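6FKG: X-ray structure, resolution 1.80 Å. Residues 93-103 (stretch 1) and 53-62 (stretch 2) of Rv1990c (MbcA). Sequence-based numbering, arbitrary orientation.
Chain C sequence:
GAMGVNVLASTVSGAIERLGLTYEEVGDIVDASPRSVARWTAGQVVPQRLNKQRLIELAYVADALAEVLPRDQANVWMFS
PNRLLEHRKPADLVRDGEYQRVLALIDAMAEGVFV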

# COMPACT_ATOMS: atom_id res chain seq x y z
N LEU C 93 -8.33 21.89 0.05
CA LEU C 93 -8.13 20.95 1.17
C LEU C 93 -9.44 20.27 1.54
O LEU C 93 -9.49 19.06 1.80
CB LEU C 93 -7.54 21.67 2.40
CG LEU C 93 -6.01 21.62 2.47
CD1 LEU C 93 -5.40 22.52 1.39
CD2 LEU C 93 -5.50 22.01 3.86
N VAL C 94 -10.52 21.05 1.56
CA VAL C 94 -11.81 20.48 1.93
C VAL C 94 -12.20 19.45 0.88
O VAL C 94 -12.59 18.33 1.20
CB VAL C 94 -12.92 21.55 2.09
CG1 VAL C 94 -14.27 20.90 2.28
CG2 VAL C 94 -12.60 22.48 3.28
N ARG C 95 -12.07 19.83 -0.39
CA ARG C 95 -12.36 18.91 -1.50
C ARG C 95 -11.61 17.59 -1.34
O ARG C 95 -12.18 16.50 -1.55
CB ARG C 95 -11.97 19.56 -2.83
CG ARG C 95 -12.29 18.73 -4.06
CD ARG C 95 -11.56 19.30 -5.27
NE ARG C 95 -10.12 19.32 -5.05
CZ ARG C 95 -9.27 20.07 -5.74
NH1 ARG C 95 -9.73 20.86 -6.70
NH2 ARG C 95 -7.97 20.03 -5.47
N ASP C 96 -10.35 17.68 -0.94
CA ASP C 96 -9.47 16.52 -0.92
C ASP C 96 -9.43 15.80 0.43
O ASP C 96 -8.56 14.96 0.66
CB ASP C 96 -8.06 16.94 -1.33
CG ASP C 96 -8.01 17.44 -2.78
OD1 ASP C 96 -8.97 17.15 -3.52
OD2 ASP C 96 -7.03 18.11 -3.17
N GLY C 97 -10.38 16.10 1.31
CA GLY C 97 -10.51 15.36 2.56
C GLY C 97 -9.73 15.91 3.74
O GLY C 97 -9.74 15.31 4.82
N GLU C 98 -9.08 17.05 3.57
CA GLU C 98 -8.25 17.61 4.64
C GLU C 98 -8.94 18.73 5.40
O GLU C 98 -8.28 19.68 5.85
CB GLU C 98 -6.92 18.10 4.06
CG GLU C 98 -6.13 17.01 3.36
CD GLU C 98 -4.94 17.54 2.58
OE1 GLU C 98 -4.19 18.37 3.13
OE2 GLU C 98 -4.78 17.15 1.41
N TYR C 99 -10.26 18.63 5.58
CA TYR C 99 -10.99 19.67 6.30
C TYR C 99 -10.48 19.85 7.74
O TYR C 99 -10.59 20.93 8.30
CB TYR C 99 -12.50 19.37 6.33
CG TYR C 99 -12.90 18.33 7.36
CD1 TYR C 99 -12.65 16.98 7.14
CD2 TYR C 99 -13.50 18.71 8.56
CE1 TYR C 99 -12.99 16.04 8.07
CE2 TYR C 99 -13.84 17.75 9.51
CZ TYR C 99 -13.58 16.42 9.25
OH TYR C 99 -13.91 15.44 10.16
N GLN C 100 -9.93 18.80 8.34
CA GLN C 100 -9.50 18.91 9.73
C GLN C 100 -8.37 19.93 9.85
O GLN C 100 -8.33 20.70 10.80
CB GLN C 100 -9.07 17.55 10.29
CG GLN C 100 -10.24 16.69 10.75
CD GLN C 100 -10.84 17.18 12.07
OE1 GLN C 100 -10.34 18.12 12.68
NE2 GLN C 100 -11.90 16.52 12.51
N ARG C 101 -7.47 19.94 8.87
CA ARG C 101 -6.36 20.89 8.87
C ARG C 101 -6.88 22.31 8.75
O ARG C 101 -6.35 23.24 9.37
CB ARG C 101 -5.37 20.60 7.73
CG ARG C 101 -4.18 21.58 7.67
CD ARG C 101 -2.96 21.00 8.36
NE ARG C 101 -1.85 21.94 8.50
CZ ARG C 101 -1.05 22.33 7.51
NH1 ARG C 101 -1.23 21.89 6.27
NH2 ARG C 101 -0.06 23.19 7.77
N VAL C 102 -7.91 22.48 7.92
CA VAL C 102 -8.54 23.79 7.75
C VAL C 102 -9.19 24.26 9.06
O VAL C 102 -9.05 25.42 9.46
CB VAL C 102 -9.59 23.76 6.62
CG1 VAL C 102 -10.23 25.14 6.47
CG2 VAL C 102 -8.95 23.30 5.31
N LEU C 103 -9.92 23.37 9.73
CA LEU C 103 -10.49 23.70 11.03
C LEU C 103 -9.42 24.05 12.06
O LEU C 103 -9.62 24.94 12.90
CB LEU C 103 -11.34 22.53 11.57
CG LEU C 103 -12.61 22.22 10.77
CD1 LEU C 103 -13.37 21.04 11.41
CD2 LEU C 103 -13.51 23.46 10.67
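Stretch 2 53-62: QRLIELAYVA

Stretch 2 is helical throughout, with an unbroken i to i+4 ladder from Glu57 N to Gln53 O (3.0 Å) through Ala62 N to Leu58 O (2.8 Å). It runs alongside helix 99-103 of stretch 1 in the same direction: the axes make an angle of 7° and approach to 9.8 Å. The CA pairing sets the register, Val94 with Leu58 at 6.4 Å, Tyr99 with Glu57 at 6.3 Å and Leu103 with Val61 at 6.2 Å.

Apolar packing centres on Val61 (chi1 t), whose side chain is a knob in a hole formed by Val94, Tyr99, Val102 and Leu103. Its CG2 lies 3.9 Å from Val94 CG2 and 3.8 Å from Leu103 CD2, while its CG1 is 3.8 Å from Val102 CG1. Leu58 extends this patch, its CB 4.1 Å from Val94 CG1.

The Tyr99 ring, with chi1 in p, meets stretch 2 in two ways. Glu57 CG stands 3.6 Å from the centroid of the Tyr99 ring and 13° off its normal, a CH-pi contact over the face; Tyr60 CD2 comes within 3.8 Å of Tyr99 CE2.

Polar contacts gather where the first helix of stretch 1 ends. Arg54 NE donates to Arg95 O (3.0 Å, 148°), the one direct hydrogen bond between the stretches. Gly97 CA lies over a face of the guanidinium, 3.3 Å from Arg54 NH2; an ideal CB on Gly97 would fall 2.8 Å from that nitrogen, and phi/psi of 90/4 independently calls for glycine. Within stretch 2, Arg54 NH1 forms a salt bridge with Glu57 OE1 (3.0 Å), and Gln53 NE2 donates to Glu57 OE2 (2.6 Å), so both carboxylate oxygens are engaged. One water links the stretches further, donating to Glu57 OE1 (2.8 Å) and Val94 O (2.7 Å) and accepting from Tyr99 N (3.1 Å).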

# COMPACT_ATOMS: atom_id res chain seq x y z
N GLN C 53 -20.50 13.33 2.69
CA GLN C 53 -19.48 13.55 3.70
C GLN C 53 -18.76 14.88 3.46
O GLN C 53 -18.51 15.64 4.39
CB GLN C 53 -18.47 12.39 3.71
CG GLN C 53 -17.40 12.53 4.79
CD GLN C 53 -16.20 11.61 4.57
OE1 GLN C 53 -16.34 10.47 4.12
NE2 GLN C 53 -15.00 12.12 4.87
N ARG C 54 -18.44 15.17 2.20
CA ARG C 54 -17.75 16.42 1.88
C ARG C 54 -18.65 17.64 2.09
O ARG C 54 -18.16 18.69 2.51
CB ARG C 54 -17.23 16.41 0.44
CG ARG C 54 -16.07 15.47 0.20
CD ARG C 54 -14.78 15.97 0.84
NE ARG C 54 -13.71 15.04 0.52
CZ ARG C 54 -13.38 13.99 1.27
NH1 ARG C 54 -14.01 13.76 2.42
NH2 ARG C 54 -12.41 13.18 0.87
N LEU C 55 -19.94 17.52 1.78
CA LEU C 55 -20.88 18.62 2.03
C LEU C 55 -20.92 18.97 3.51
O LEU C 55 -20.92 20.15 3.89
CB LEU C 55 -22.29 18.26 1.55
CG LEU C 55 -22.80 18.69 0.18
CD1 LEU C 55 -24.23 18.22 0.04
CD2 LEU C 55 -22.71 20.20 0.00
N ILE C 56 -20.93 17.94 4.36
CA ILE C 56 -20.98 18.19 5.79
C ILE C 56 -19.67 18.81 6.26
O ILE C 56 -19.67 19.75 7.07
CB ILE C 56 -21.25 16.89 6.56
CG1 ILE C 56 -22.65 16.40 6.22
CG2 ILE C 56 -21.09 17.12 8.06
CD1 ILE C 56 -22.90 14.95 6.59
N GLU C 57 -18.55 18.32 5.73
CA GLU C 57 -17.26 18.87 6.11
C GLU C 57 -17.15 20.34 5.69
O GLU C 57 -16.63 21.18 6.42
CB GLU C 57 -16.14 18.03 5.51
CG GLU C 57 -16.07 16.65 6.17
CD GLU C 57 -15.28 15.64 5.37
OE1 GLU C 57 -14.80 15.98 4.28
OE2 GLU C 57 -15.13 14.49 5.84
N LEU C 58 -17.67 20.65 4.52
CA LEU C 58 -17.69 22.04 4.05
C LEU C 58 -18.55 22.93 4.95
O LEU C 58 -18.18 24.07 5.25
CB LEU C 58 -18.20 22.09 2.61
CG LEU C 58 -18.33 23.48 2.00
CD1 LEU C 58 -16.99 24.24 2.01
CD2 LEU C 58 -18.88 23.36 0.56
N ALA C 59 -19.70 22.41 5.39
CA ALA C 59 -20.54 23.13 6.35
C ALA C 59 -19.80 23.37 7.67
O ALA C 59 -19.87 24.48 8.22
CB ALA C 59 -21.86 22.36 6.59
N TYR C 60 -19.09 22.36 8.19
CA TYR C 60 -18.23 22.58 9.36
C TYR C 60 -17.31 23.78 9.16
O TYR C 60 -17.18 24.64 10.03
CB TYR C 60 -17.33 21.38 9.65
CG TYR C 60 -18.03 20.12 10.10
CD1 TYR C 60 -19.33 20.15 10.61
CD2 TYR C 60 -17.39 18.89 9.99
CE1 TYR C 60 -19.96 18.97 11.00
CE2 TYR C 60 -18.01 17.72 10.38
CZ TYR C 60 -19.30 17.76 10.88
OH TYR C 60 -19.89 16.58 11.26
N VAL C 61 -16.62 23.78 8.02
CA VAL C 61 -15.62 24.80 7.76
C VAL C 61 -16.26 26.18 7.60
O VAL C 61 -15.77 27.16 8.16
CB VAL C 61 -14.80 24.44 6.51
CG1 VAL C 61 -14.00 25.63 6.06
CG2 VAL C 61 -13.85 23.27 6.84
N ALA C 62 -17.36 26.24 6.85
CA ALA C 62 -18.06 27.51 6.65
C ALA C 62 -18.52 28.10 7.99
O ALA C 62 -18.36 29.30 8.23
CB ALA C 62 -19.24 27.31 5.75
O HOH W 1 -12.51 17.44 3.75